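Local coordinates for HpcH/HpaI aldolase/citrate lyase family protein (Burkholderia cenocepacia, PDB 4MF4) that is of unknown specific function but belongs to the HpcH/HpaI aldolase/citrate lyase family and folds as a closed TIM barrel, at residues K94-R102 and R134-A142; V119-S129 and Y151-V161. One frame throughout, in Å; residues are numbered along the deposited sequence.

Contact 1: residues K94-R102 and R134-A142; sequences KRALDAGAR and RGVAGMVRA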
ATOM      1  N   LYS A  94      18.440   5.561 -12.301  1.00 17.31           N
ATOM      2  CA  LYS A  94      18.797   4.274 -11.774  1.00 18.61           C
ATOM      3  C   LYS A  94      17.545   3.485 -11.366  1.00 16.71           C
ATOM      4  O   LYS A  94      17.396   2.333 -11.746  1.00 15.87           O
ATOM      5  CB  LYS A  94      19.673   4.539 -10.548  1.00 21.08           C
ATOM      6  CG  LYS A  94      20.535   3.432 -10.069  1.00 23.75           C
ATOM      7  CD  LYS A  94      21.504   3.974  -9.017  1.00 25.74           C
ATOM      8  CE  LYS A  94      22.599   4.815  -9.615  1.00 26.27           C
ATOM      9  NZ  LYS A  94      23.255   5.602  -8.529  1.00 28.21           N
ATOM     10  N   ARG A  95      16.661   4.101 -10.589  1.00 15.60           N
ATOM     11  CA  ARG A  95      15.394   3.436 -10.185  1.00 15.90           C
ATOM     12  C   ARG A  95      14.584   2.925 -11.412  1.00 15.07           C
ATOM     13  O   ARG A  95      14.126   1.789 -11.449  1.00 14.59           O
ATOM     14  CB  ARG A  95      14.525   4.360  -9.345  1.00 16.39           C
ATOM     15  CG  ARG A  95      14.982   4.609  -7.907  1.00 16.90           C
ATOM     16  CD  ARG A  95      15.021   3.379  -7.053  1.00 16.69           C
ATOM     17  NE  ARG A  95      15.265   3.710  -5.633  1.00 16.72           N
ATOM     18  CZ  ARG A  95      14.362   4.167  -4.771  1.00 16.87           C
ATOM     19  NH1 ARG A  95      13.106   4.448  -5.151  1.00 18.03           N
ATOM     20  NH2 ARG A  95      14.719   4.387  -3.509  1.00 16.91           N
ATOM     21  N   ALA A  96      14.423   3.768 -12.415  1.00 14.46           N
ATOM     22  CA  ALA A  96      13.609   3.383 -13.573  1.00 14.68           C
ATOM     23  C   ALA A  96      14.290   2.263 -14.379  1.00 14.19           C
ATOM     24  O   ALA A  96      13.663   1.283 -14.725  1.00 14.42           O
ATOM     25  CB  ALA A  96      13.357   4.583 -14.450  1.00 15.14           C
ATOM     26  N   LEU A  97      15.579   2.385 -14.625  1.00 14.51           N
ATOM     27  CA  LEU A  97      16.306   1.337 -15.351  1.00 15.31           C
ATOM     28  C   LEU A  97      16.371   0.040 -14.561  1.00 15.71           C
ATOM     29  O   LEU A  97      16.148  -1.059 -15.120  1.00 15.32           O
ATOM     30  CB  LEU A  97      17.733   1.785 -15.700  1.00 15.69           C
ATOM     31  CG  LEU A  97      17.838   2.912 -16.745  1.00 16.12           C
ATOM     32  CD1 LEU A  97      19.300   3.228 -16.918  1.00 16.34           C
ATOM     33  CD2 LEU A  97      17.198   2.605 -18.077  1.00 16.60           C
ATOM     34  N   ASP A  98      16.668   0.126 -13.266  1.00 15.07           N
ATOM     35  CA  ASP A  98      16.675  -1.103 -12.482  1.00 15.75           C
ATOM     36  C   ASP A  98      15.319  -1.869 -12.469  1.00 15.21           C
ATOM     37  O   ASP A  98      15.300  -3.092 -12.418  1.00 15.34           O
ATOM     38  CB  ASP A  98      17.142  -0.814 -11.058  1.00 16.73           C
ATOM     39  CG  ASP A  98      18.653  -0.527 -10.972  1.00 16.96           C
ATOM     40  OD1 ASP A  98      19.446  -0.768 -11.921  1.00 17.62           O
ATOM     41  OD2 ASP A  98      19.060  -0.089  -9.879  1.00 17.96           O
ATOM     42  N   ALA A  99      14.208  -1.141 -12.515  1.00 14.81           N
ATOM     43  CA  ALA A  99      12.861  -1.697 -12.509  1.00 14.98           C
ATOM     44  C   ALA A  99      12.499  -2.355 -13.856  1.00 15.10           C
ATOM     45  O   ALA A  99      11.477  -3.046 -13.962  1.00 15.62           O
ATOM     46  CB  ALA A  99      11.840  -0.618 -12.186  1.00 15.30           C
ATOM     47  N   GLY A 100      13.342  -2.135 -14.864  1.00 15.44           N
ATOM     48  CA  GLY A 100      13.244  -2.775 -16.157  1.00 15.66           C
ATOM     49  C   GLY A 100      12.713  -1.903 -17.267  1.00 16.28           C
ATOM     50  O   GLY A 100      12.471  -2.408 -18.338  1.00 15.91           O
ATOM     51  N   ALA A 101      12.594  -0.589 -17.071  1.00 16.29           N
ATOM     52  CA  ALA A 101      12.138   0.245 -18.164  1.00 16.82           C
ATOM     53  C   ALA A 101      13.341   0.401 -19.092  1.00 16.88           C
ATOM     54  O   ALA A 101      14.425   0.731 -18.632  1.00 16.58           O
ATOM     55  CB  ALA A 101      11.647   1.598 -17.661  1.00 16.51           C
ATOM     56  N   ARG A 102      13.152   0.132 -20.374  1.00 15.93           N
ATOM     57  CA  ARG A 102      14.262   0.217 -21.339  1.00 16.95           C
ATOM     58  C   ARG A 102      14.131   1.411 -22.286  1.00 15.74           C
ATOM     59  O   ARG A 102      15.022   1.651 -23.119  1.00 14.93           O
ATOM     60  CB  ARG A 102      14.352  -1.082 -22.167  1.00 18.68           C
ATOM     61  CG  ARG A 102      14.611  -2.293 -21.293  1.00 20.96           C
ATOM     62  CD  ARG A 102      15.005  -3.539 -22.093  1.00 23.63           C
ATOM     63  NE  ARG A 102      13.917  -3.985 -22.945  1.00 24.97           N
ATOM     64  CZ  ARG A 102      14.010  -5.010 -23.798  1.00 31.57           C
ATOM     65  NH1 ARG A 102      15.151  -5.704 -23.942  1.00 36.87           N
ATOM     66  NH2 ARG A 102      12.966  -5.347 -24.519  1.00 33.10           N
ATOM     67  N   ARG A 134      25.932   4.794 -15.609  1.00 23.97           N
ATOM     68  CA  ARG A 134      25.015   3.836 -15.010  1.00 24.50           C
ATOM     69  C   ARG A 134      25.700   2.884 -13.985  1.00 23.55           C
ATOM     70  O   ARG A 134      26.672   2.207 -14.290  1.00 22.33           O
ATOM     71  CB  ARG A 134      24.286   3.017 -16.067  1.00 23.26           C
ATOM     72  CG  ARG A 134      23.130   2.227 -15.473  1.00 23.30           C
ATOM     73  CD  ARG A 134      22.409   1.364 -16.480  1.00 22.77           C
ATOM     74  NE  ARG A 134      21.449   0.550 -15.725  1.00 23.01           N
ATOM     75  CZ  ARG A 134      20.661  -0.389 -16.226  1.00 21.32           C
ATOM     76  NH1 ARG A 134      20.610  -0.620 -17.540  1.00 19.80           N
ATOM     77  NH2 ARG A 134      19.854  -1.046 -15.379  1.00 23.12           N
ATOM     78  N   GLY A 135      25.118   2.821 -12.789  1.00 24.28           N
ATOM     79  CA  GLY A 135      25.612   1.991 -11.680  1.00 22.35           C
ATOM     80  C   GLY A 135      25.227   0.547 -11.852  1.00 22.86           C
ATOM     81  O   GLY A 135      24.127   0.240 -12.315  1.00 22.85           O
ATOM     82  N   VAL A 136      26.152  -0.339 -11.486  1.00 22.73           N
ATOM     83  CA  VAL A 136      26.052  -1.755 -11.722  1.00 24.52           C
ATOM     84  C   VAL A 136      25.411  -2.452 -10.512  1.00 24.68           C
ATOM     85  O   VAL A 136      25.897  -2.340  -9.389  1.00 27.65           O
ATOM     86  CB  VAL A 136      27.476  -2.328 -11.960  1.00 25.82           C
ATOM     87  CG1 VAL A 136      27.439  -3.819 -12.135  1.00 27.65           C
ATOM     88  CG2 VAL A 136      28.137  -1.652 -13.168  1.00 28.38           C
ATOM     89  N   ALA A 137      24.338  -3.187 -10.722  1.00 22.70           N
ATOM     90  CA  ALA A 137      23.849  -4.082  -9.689  1.00 21.65           C
ATOM     91  C   ALA A 137      23.171  -5.262 -10.399  1.00 22.25           C
ATOM     92  O   ALA A 137      22.212  -5.072 -11.173  1.00 23.44           O
ATOM     93  CB  ALA A 137      22.905  -3.366  -8.745  1.00 20.84           C
ATOM     94  N   GLY A 138      23.718  -6.455 -10.171  1.00 20.59           N
ATOM     95  CA  GLY A 138      23.334  -7.637 -10.917  1.00 21.69           C
ATOM     96  C   GLY A 138      22.023  -8.265 -10.527  1.00 21.32           C
ATOM     97  O   GLY A 138      21.499  -9.056 -11.312  1.00 24.55           O
ATOM     98  N   MET A 139      21.479  -7.925  -9.351  1.00 19.96           N
ATOM     99  CA  MET A 139      20.303  -8.603  -8.786  1.00 20.31           C
ATOM    100  C   MET A 139      18.963  -7.901  -9.000  1.00 18.56           C
ATOM    101  O   MET A 139      17.935  -8.322  -8.447  1.00 17.77           O
ATOM    102  CB  MET A 139      20.500  -8.834  -7.271  1.00 23.13           C
ATOM    103  CG  MET A 139      20.299  -7.622  -6.354  1.00 25.94           C
ATOM    104  SD  MET A 139      21.540  -6.280  -6.531  1.00 30.20           S
ATOM    105  CE  MET A 139      22.808  -6.933  -5.430  1.00 31.02           C
ATOM    106  N   VAL A 140      18.982  -6.812  -9.739  1.00 18.28           N
ATOM    107  CA  VAL A 140      17.760  -6.020  -9.960  1.00 17.64           C
ATOM    108  C   VAL A 140      16.772  -6.644 -10.987  1.00 16.86           C
ATOM    109  O   VAL A 140      17.143  -7.526 -11.803  1.00 15.44           O
ATOM    110  CB  VAL A 140      18.125  -4.616 -10.448  1.00 18.24           C
ATOM    111  CG1 VAL A 140      18.959  -3.867  -9.392  1.00 18.49           C
ATOM    112  CG2 VAL A 140      18.834  -4.660 -11.793  1.00 17.95           C
ATOM    113  N   ARG A 141      15.535  -6.117 -10.990  1.00 15.64           N
ATOM    114  CA  ARG A 141      14.473  -6.633 -11.848  1.00 15.42           C
ATOM    115  C   ARG A 141      14.974  -6.661 -13.303  1.00 15.27           C
ATOM    116  O   ARG A 141      14.830  -7.671 -13.979  1.00 15.48           O
ATOM    117  CB  ARG A 141      13.199  -5.806 -11.707  1.00 15.24           C
ATOM    118  CG  ARG A 141      12.078  -6.297 -12.608  1.00 15.25           C
ATOM    119  CD  ARG A 141      10.718  -5.727 -12.276  1.00 14.63           C
ATOM    120  NE  ARG A 141       9.813  -6.449 -13.139  1.00 14.28           N
ATOM    121  CZ  ARG A 141       9.470  -6.122 -14.391  1.00 14.10           C
ATOM    122  NH1 ARG A 141       9.827  -4.972 -14.970  1.00 13.64           N
ATOM    123  NH2 ARG A 141       8.706  -6.956 -15.057  1.00 13.28           N
ATOM    124  N   ALA A 142      15.634  -5.590 -13.750  1.00 14.70           N
ATOM    125  CA  ALA A 142      16.106  -5.505 -15.174  1.00 14.99           C
ATOM    126  C   ALA A 142      17.021  -6.660 -15.576  1.00 15.35           C
ATOM    127  O   ALA A 142      17.080  -7.020 -16.757  1.00 14.77           O
ATOM    128  CB  ALA A 142      16.837  -4.190 -15.435  1.00 14.86           C
TER
HETATM  129  O   HOH W   1      21.475   0.890 -12.614  1.00 21.95           O
HETATM  130  O   HOH W   2      21.765  -2.478 -12.521  1.00 30.95           O
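Two direct hydrogen bonds tie the end of helix 90-98 to the 3-10 turn at R141 and A142, which follows the loop 134-140. A142 N donates to D98 O at 2.9 Å, and the donor lies tilted from the carbonyl plane. R141 NH1 reaches A99 O at 2.7 Å. This second bond is nearly straight, with an N-H...O angle of 166°. It lies in both the carbonyl plane and the guanidinium plane. R141 holds CG anti to its backbone N (chi1 179°) and stays extended to NE, which runs CD past A99 O and brings NH1 back onto that oxygen. Its NE pairs with E41 of the third subunit. G100 leaves the helix in a Schellman motif, with A142 CB packed on its CA.

The charged pair is looser. R134 NH2 and D98 OD1 form a weak salt bridge of 3.5 Å, with OD1 at the guanidinium edge. Water 1 links OD1 to R134 NE and to G135 O, and water 2 links it to A137 O. R134 NH2 also bonds Y151.

Apolar side chains pack against both charged groups. L97 CB lies over one face of the R134 guanidinium, toward the rim, 3.6 Å from NH2. V140 CG1 packs 3.7 Å from D98 CG.

The contact fastens the loop between helices 112-121 and 151-154 to the last turn of an outer helix of the TIM barrel. Two waters and, weakly, R134 satisfy D98 OD1, and H57 of the second subunit binds OD2, which probably favours a buried carboxylate.

Contact 2: residues V119-S129 and Y151-V161; sequences VRLTRFPSPES and YLQTANAQVAV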
ATOM      1  N   VAL A 119      21.862  10.753 -21.643  1.00 16.76           N
ATOM      2  CA  VAL A 119      22.377   9.517 -22.232  1.00 16.78           C
ATOM      3  C   VAL A 119      23.390   8.809 -21.354  1.00 18.17           C
ATOM      4  O   VAL A 119      23.270   7.613 -21.173  1.00 18.91           O
ATOM      5  CB  VAL A 119      23.008   9.737 -23.646  1.00 16.28           C
ATOM      6  CG1 VAL A 119      23.687   8.463 -24.173  1.00 16.03           C
ATOM      7  CG2 VAL A 119      21.944  10.163 -24.640  1.00 15.86           C
ATOM      8  N   ARG A 120      24.385   9.530 -20.842  1.00 19.68           N
ATOM      9  CA  ARG A 120      25.411   8.959 -19.966  1.00 20.35           C
ATOM     10  C   ARG A 120      24.807   8.232 -18.784  1.00 18.67           C
ATOM     11  O   ARG A 120      25.299   7.194 -18.368  1.00 18.80           O
ATOM     12  CB  ARG A 120      26.339  10.058 -19.397  1.00 22.34           C
ATOM     13  CG  ARG A 120      27.273  10.722 -20.404  1.00 24.67           C
ATOM     14  CD  ARG A 120      28.099  11.821 -19.725  1.00 26.72           C
ATOM     15  NE  ARG A 120      29.022  11.214 -18.762  1.00 28.16           N
ATOM     16  CZ  ARG A 120      29.778  11.864 -17.883  1.00 31.34           C
ATOM     17  NH1 ARG A 120      29.721  13.186 -17.782  1.00 31.74           N
ATOM     18  NH2 ARG A 120      30.592  11.173 -17.075  1.00 31.30           N
ATOM     19  N   LEU A 121      23.758   8.807 -18.217  1.00 18.34           N
ATOM     20  CA  LEU A 121      23.093   8.252 -17.056  1.00 18.18           C
ATOM     21  C   LEU A 121      22.461   6.920 -17.378  1.00 17.35           C
ATOM     22  O   LEU A 121      22.272   6.120 -16.469  1.00 18.99           O
ATOM     23  CB  LEU A 121      22.040   9.182 -16.468  1.00 17.99           C
ATOM     24  CG  LEU A 121      22.490  10.486 -15.814  1.00 18.37           C
ATOM     25  CD1 LEU A 121      21.225  11.208 -15.366  1.00 19.29           C
ATOM     26  CD2 LEU A 121      23.426  10.322 -14.624  1.00 19.12           C
ATOM     27  N   THR A 122      22.200   6.644 -18.646  1.00 16.84           N
ATOM     28  CA  THR A 122      21.619   5.355 -19.064  1.00 16.17           C
ATOM     29  C   THR A 122      22.583   4.276 -19.544  1.00 17.01           C
ATOM     30  O   THR A 122      22.136   3.151 -19.846  1.00 15.34           O
ATOM     31  CB  THR A 122      20.538   5.532 -20.169  1.00 16.22           C
ATOM     32  OG1 THR A 122      21.154   5.792 -21.444  1.00 16.28           O
ATOM     33  CG2 THR A 122      19.580   6.614 -19.796  1.00 16.30           C
ATOM     34  N   ARG A 123      23.890   4.583 -19.551  1.00 17.61           N
ATOM     35  CA  ARG A 123      24.896   3.685 -20.110  1.00 17.57           C
ATOM     36  C   ARG A 123      25.880   3.168 -19.039  1.00 18.12           C
ATOM     37  O   ARG A 123      26.427   3.927 -18.281  1.00 16.89           O
ATOM     38  CB  ARG A 123      25.706   4.386 -21.204  1.00 18.69           C
ATOM     39  CG  ARG A 123      24.921   4.806 -22.463  1.00 19.32           C
ATOM     40  CD  ARG A 123      24.092   3.665 -23.020  1.00 20.18           C
ATOM     41  NE  ARG A 123      23.693   3.827 -24.414  1.00 19.94           N
ATOM     42  CZ  ARG A 123      22.522   4.301 -24.846  1.00 20.97           C
ATOM     43  NH1 ARG A 123      21.575   4.728 -24.020  1.00 19.09           N
ATOM     44  NH2 ARG A 123      22.288   4.347 -26.154  1.00 21.05           N
ATOM     45  N   PHE A 124      26.055   1.855 -18.995  1.00 18.62           N
ATOM     46  CA  PHE A 124      27.195   1.257 -18.338  1.00 19.85           C
ATOM     47  C   PHE A 124      28.502   1.694 -19.016  1.00 21.51           C
ATOM     48  O   PHE A 124      28.578   1.716 -20.243  1.00 22.47           O
ATOM     49  CB  PHE A 124      27.091  -0.243 -18.432  1.00 19.87           C
ATOM     50  CG  PHE A 124      25.987  -0.834 -17.599  1.00 19.95           C
ATOM     51  CD1 PHE A 124      25.808  -0.451 -16.295  1.00 19.16           C
ATOM     52  CD2 PHE A 124      25.166  -1.823 -18.136  1.00 20.15           C
ATOM     53  CE1 PHE A 124      24.815  -1.037 -15.523  1.00 21.52           C
ATOM     54  CE2 PHE A 124      24.183  -2.406 -17.386  1.00 20.21           C
ATOM     55  CZ  PHE A 124      23.987  -2.005 -16.078  1.00 21.21           C
ATOM     56  N   PRO A 125      29.533   2.028 -18.226  1.00 22.92           N
ATOM     57  CA  PRO A 125      30.810   2.363 -18.885  1.00 24.69           C
ATOM     58  C   PRO A 125      31.323   1.202 -19.770  1.00 25.99           C
ATOM     59  O   PRO A 125      31.403   0.064 -19.325  1.00 27.68           O
ATOM     60  CB  PRO A 125      31.766   2.645 -17.724  1.00 24.68           C
ATOM     61  CG  PRO A 125      30.980   2.587 -16.476  1.00 26.45           C
ATOM     62  CD  PRO A 125      29.617   2.035 -16.760  1.00 24.36           C
ATOM     63  N   SER A 126      31.651   1.495 -21.013  1.00 27.37           N
ATOM     64  CA  SER A 126      32.013   0.466 -21.962  1.00 26.73           C
ATOM     65  C   SER A 126      32.762   1.094 -23.137  1.00 27.12           C
ATOM     66  O   SER A 126      32.839   2.326 -23.241  1.00 26.55           O
ATOM     67  CB  SER A 126      30.723  -0.146 -22.439  1.00 27.09           C
ATOM     68  OG  SER A 126      29.935   0.865 -23.044  1.00 27.17           O
ATOM     69  N   PRO A 127      33.296   0.271 -24.046  1.00 28.93           N
ATOM     70  CA  PRO A 127      34.027   0.872 -25.178  1.00 30.43           C
ATOM     71  C   PRO A 127      33.217   1.867 -26.019  1.00 30.10           C
ATOM     72  O   PRO A 127      33.755   2.843 -26.507  1.00 28.44           O
ATOM     73  CB  PRO A 127      34.413  -0.343 -26.026  1.00 32.23           C
ATOM     74  CG  PRO A 127      34.527  -1.475 -25.047  1.00 31.54           C
ATOM     75  CD  PRO A 127      33.530  -1.186 -23.941  1.00 31.33           C
ATOM     76  N   GLU A 128      31.936   1.601 -26.195  1.00 30.88           N
ATOM     77  CA  GLU A 128      31.086   2.462 -26.983  1.00 33.53           C
ATOM     78  C   GLU A 128      30.610   3.660 -26.141  1.00 31.36           C
ATOM     79  O   GLU A 128      30.316   4.722 -26.683  1.00 31.61           O
ATOM     80  CB  GLU A 128      29.923   1.672 -27.601  1.00 37.36           C
ATOM     81  CG  GLU A 128      28.699   1.447 -26.710  1.00 41.72           C
ATOM     82  CD  GLU A 128      28.842   0.299 -25.712  1.00 46.40           C
ATOM     83  OE1 GLU A 128      29.947  -0.332 -25.635  1.00 44.33           O
ATOM     84  OE2 GLU A 128      27.825   0.037 -25.004  1.00 43.26           O
ATOM     85  N   SER A 129      30.544   3.498 -24.826  1.00 29.59           N
ATOM     86  CA  SER A 129      30.166   4.598 -23.937  1.00 27.15           C
ATOM     87  C   SER A 129      31.134   4.687 -22.791  1.00 26.71           C
ATOM     88  O   SER A 129      30.776   4.382 -21.648  1.00 28.43           O
ATOM     89  CB  SER A 129      28.738   4.390 -23.403  1.00 27.11           C
ATOM     90  OG  SER A 129      27.794   4.300 -24.454  1.00 26.79           O
ATOM     91  N   TYR A 151      23.704  -9.565 -18.496  1.00 32.44           N
ATOM     92  CA  TYR A 151      22.945  -8.300 -18.474  1.00 28.54           C
ATOM     93  C   TYR A 151      23.885  -7.133 -18.748  1.00 28.47           C
ATOM     94  O   TYR A 151      23.613  -6.295 -19.583  1.00 25.51           O
ATOM     95  CB  TYR A 151      22.270  -8.076 -17.109  1.00 27.70           C
ATOM     96  CG  TYR A 151      21.527  -6.762 -17.040  1.00 26.84           C
ATOM     97  CD1 TYR A 151      20.485  -6.516 -17.908  1.00 26.87           C
ATOM     98  CD2 TYR A 151      21.860  -5.776 -16.118  1.00 27.42           C
ATOM     99  CE1 TYR A 151      19.793  -5.316 -17.896  1.00 27.75           C
ATOM    100  CE2 TYR A 151      21.160  -4.560 -16.085  1.00 27.86           C
ATOM    101  CZ  TYR A 151      20.122  -4.337 -16.987  1.00 28.12           C
ATOM    102  OH  TYR A 151      19.393  -3.131 -17.018  1.00 29.16           O
ATOM    103  N   LEU A 152      25.021  -7.113 -18.062  1.00 29.41           N
ATOM    104  CA  LEU A 152      26.001  -6.034 -18.243  1.00 32.01           C
ATOM    105  C   LEU A 152      26.491  -5.824 -19.700  1.00 31.47           C
ATOM    106  O   LEU A 152      26.600  -4.679 -20.139  1.00 30.04           O
ATOM    107  CB  LEU A 152      27.174  -6.222 -17.288  1.00 32.09           C
ATOM    108  CG  LEU A 152      26.752  -6.140 -15.828  1.00 31.46           C
ATOM    109  CD1 LEU A 152      27.926  -6.325 -14.875  1.00 30.99           C
ATOM    110  CD2 LEU A 152      26.060  -4.827 -15.574  1.00 30.45           C
ATOM    111  N   GLN A 153      26.730  -6.917 -20.437  1.00 29.87           N
ATOM    112  CA  GLN A 153      27.272  -6.858 -21.790  1.00 29.13           C
ATOM    113  C   GLN A 153      26.222  -6.528 -22.840  1.00 28.89           C
ATOM    114  O   GLN A 153      26.564  -6.188 -23.955  1.00 27.35           O
ATOM    115  CB  GLN A 153      27.928  -8.195 -22.161  1.00 29.14           C
ATOM    116  N   THR A 154      24.936  -6.672 -22.503  1.00 26.56           N
ATOM    117  CA  THR A 154      23.887  -6.577 -23.495  1.00 25.75           C
ATOM    118  C   THR A 154      22.859  -5.432 -23.209  1.00 24.04           C
ATOM    119  O   THR A 154      22.047  -5.094 -24.091  1.00 22.15           O
ATOM    120  CB  THR A 154      23.193  -7.955 -23.582  1.00 27.44           C
ATOM    121  OG1 THR A 154      22.773  -8.333 -22.273  1.00 27.50           O
ATOM    122  CG2 THR A 154      24.192  -9.051 -24.058  1.00 29.59           C
ATOM    123  N   ALA A 155      22.922  -4.821 -22.027  1.00 21.25           N
ATOM    124  CA  ALA A 155      21.929  -3.822 -21.636  1.00 20.85           C
ATOM    125  C   ALA A 155      22.020  -2.539 -22.424  1.00 19.78           C
ATOM    126  O   ALA A 155      20.973  -1.985 -22.792  1.00 18.99           O
ATOM    127  CB  ALA A 155      22.000  -3.502 -20.140  1.00 20.46           C
ATOM    128  N   ASN A 156      23.229  -2.026 -22.659  1.00 19.47           N
ATOM    129  CA  ASN A 156      23.357  -0.696 -23.285  1.00 19.35           C
ATOM    130  C   ASN A 156      22.654  -0.630 -24.627  1.00 19.92           C
ATOM    131  O   ASN A 156      21.994   0.368 -24.938  1.00 19.66           O
ATOM    132  CB  ASN A 156      24.825  -0.239 -23.455  1.00 19.61           C
ATOM    133  CG  ASN A 156      25.476   0.237 -22.161  1.00 20.44           C
ATOM    134  OD1 ASN A 156      24.869   0.305 -21.054  1.00 18.86           O
ATOM    135  ND2 ASN A 156      26.748   0.577 -22.288  1.00 21.37           N
ATOM    136  N   ALA A 157      22.792  -1.692 -25.425  1.00 20.28           N
ATOM    137  CA  ALA A 157      22.244  -1.731 -26.793  1.00 20.77           C
ATOM    138  C   ALA A 157      20.715  -1.643 -26.853  1.00 20.11           C
ATOM    139  O   ALA A 157      20.174  -1.267 -27.874  1.00 20.08           O
ATOM    140  CB  ALA A 157      22.709  -3.029 -27.510  1.00 21.75           C
ATOM    141  N   GLN A 158      20.030  -1.975 -25.753  1.00 19.59           N
ATOM    142  CA  GLN A 158      18.578  -2.008 -25.745  1.00 19.46           C
ATOM    143  C   GLN A 158      17.935  -0.824 -25.033  1.00 18.57           C
ATOM    144  O   GLN A 158      16.720  -0.756 -24.979  1.00 17.80           O
ATOM    145  CB  GLN A 158      18.048  -3.320 -25.157  1.00 19.85           C
ATOM    146  CG  GLN A 158      18.511  -4.591 -25.872  1.00 21.17           C
ATOM    147  CD  GLN A 158      18.413  -4.486 -27.372  1.00 21.61           C
ATOM    148  OE1 GLN A 158      17.449  -3.953 -27.906  1.00 23.28           O
ATOM    149  NE2 GLN A 158      19.436  -4.957 -28.054  1.00 21.97           N
ATOM    150  N   VAL A 159      18.737   0.099 -24.508  1.00 18.14           N
ATOM    151  CA  VAL A 159      18.169   1.285 -23.844  1.00 18.14           C
ATOM    152  C   VAL A 159      17.975   2.417 -24.841  1.00 17.70           C
ATOM    153  O   VAL A 159      18.907   2.793 -25.566  1.00 16.85           O
ATOM    154  CB  VAL A 159      19.056   1.781 -22.693  1.00 19.37           C
ATOM    155  CG1 VAL A 159      18.456   3.026 -22.067  1.00 20.42           C
ATOM    156  CG2 VAL A 159      19.186   0.719 -21.631  1.00 19.63           C
ATOM    157  N   ALA A 160      16.755   2.938 -24.910  1.00 16.71           N
ATOM    158  CA  ALA A 160      16.436   4.079 -25.750  1.00 16.31           C
ATOM    159  C   ALA A 160      16.164   5.349 -24.957  1.00 15.35           C
ATOM    160  O   ALA A 160      15.587   5.303 -23.883  1.00 13.66           O
ATOM    161  CB  ALA A 160      15.251   3.751 -26.629  1.00 18.10           C
ATOM    162  N   VAL A 161      16.618   6.479 -25.497  1.00 14.71           N
ATOM    163  CA  VAL A 161      16.493   7.766 -24.836  1.00 13.97           C
ATOM    164  C   VAL A 161      15.654   8.706 -25.714  1.00 13.87           C
ATOM    165  O   VAL A 161      15.951   8.942 -26.884  1.00 14.39           O
ATOM    166  CB  VAL A 161      17.860   8.388 -24.533  1.00 14.20           C
ATOM    167  CG1 VAL A 161      17.736   9.820 -24.007  1.00 14.05           C
ATOM    168  CG2 VAL A 161      18.669   7.512 -23.583  1.00 14.56           C
TER
HETATM  169  O   HOH W   3      22.258   0.366 -19.801  1.00 21.52           O
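Residues R123 and N156 bring the two backbones closest, with CA atoms 5.6 Å apart, where the segment after helix 112-121 passes the turn between helix 151-154 and strand 160-165. The amide of N156 grips the first segment at three points. Its OD1 accepts from F124 N at 2.8 Å, in the carbonyl plane and on a lone pair. Its ND2 donates to F124 O at 3.0 Å, again on a lone pair. N156 therefore bonds both backbone polar groups of F124. ND2 also donates to E128 OE2 at 3.0 Å, meeting it from above the carboxylate plane. E128 bends at chi2 (-81°), which turns its carboxylate back toward N156. Water 3 joins OD1 to T122 O. Together these bonds should fix the rotation of the N156 amide.

The F124 ring packs on helix 151-154 and on A155. L152 CD2 sits over one face in a CH-pi contact, 3.8 Å from the ring centroid. Y151 CE2 comes to the F124 edge, 3.8 Å from CZ, with the ring planes at 87°. A155 CB touches F124 CE2.

R123 lays its guanidinium between V119 CG1 on one face and N156 O on the opposite face. Its NH1 bonds T122 OG1 at 2.8 Å. That hydroxyl itself donates to V119 O. T122 CB rests on V159 CG1, and T122 OG1 lies 3.7 Å from V161 CG2.

V161 is in strand 160-165, the neighbour of strand 103-106 in the TIM barrel, and T122 and V161 both touch strand 103-106. K17 of helix 15-22 packs on R123, and L200 of the second subunit packs on F124 and L152.

How the contacts relate
From the N terminus, the chain first passes 94-102 at the end of helix 90-98. It then runs through strand 103-106 and helix 112-121 to 119-129, before reaching 134-142, where contact 1 closes its loop. Helix 151-154 follows, and contact 2 closes at 151-161. The segments alternate, so the two loops cross. The centres of the two contacts lie about 11 Å apart, and R134 NH2 meets Y151 OH between them. R102 O, just before strand 103-106, probably accepts from A160 N at the start of strand 160-165, 2.8 Å away. Contact 1 ties the long excursion after helix 112-121 to helix 90-98. Contact 2 joins its beginning to its end and to strand 160-165.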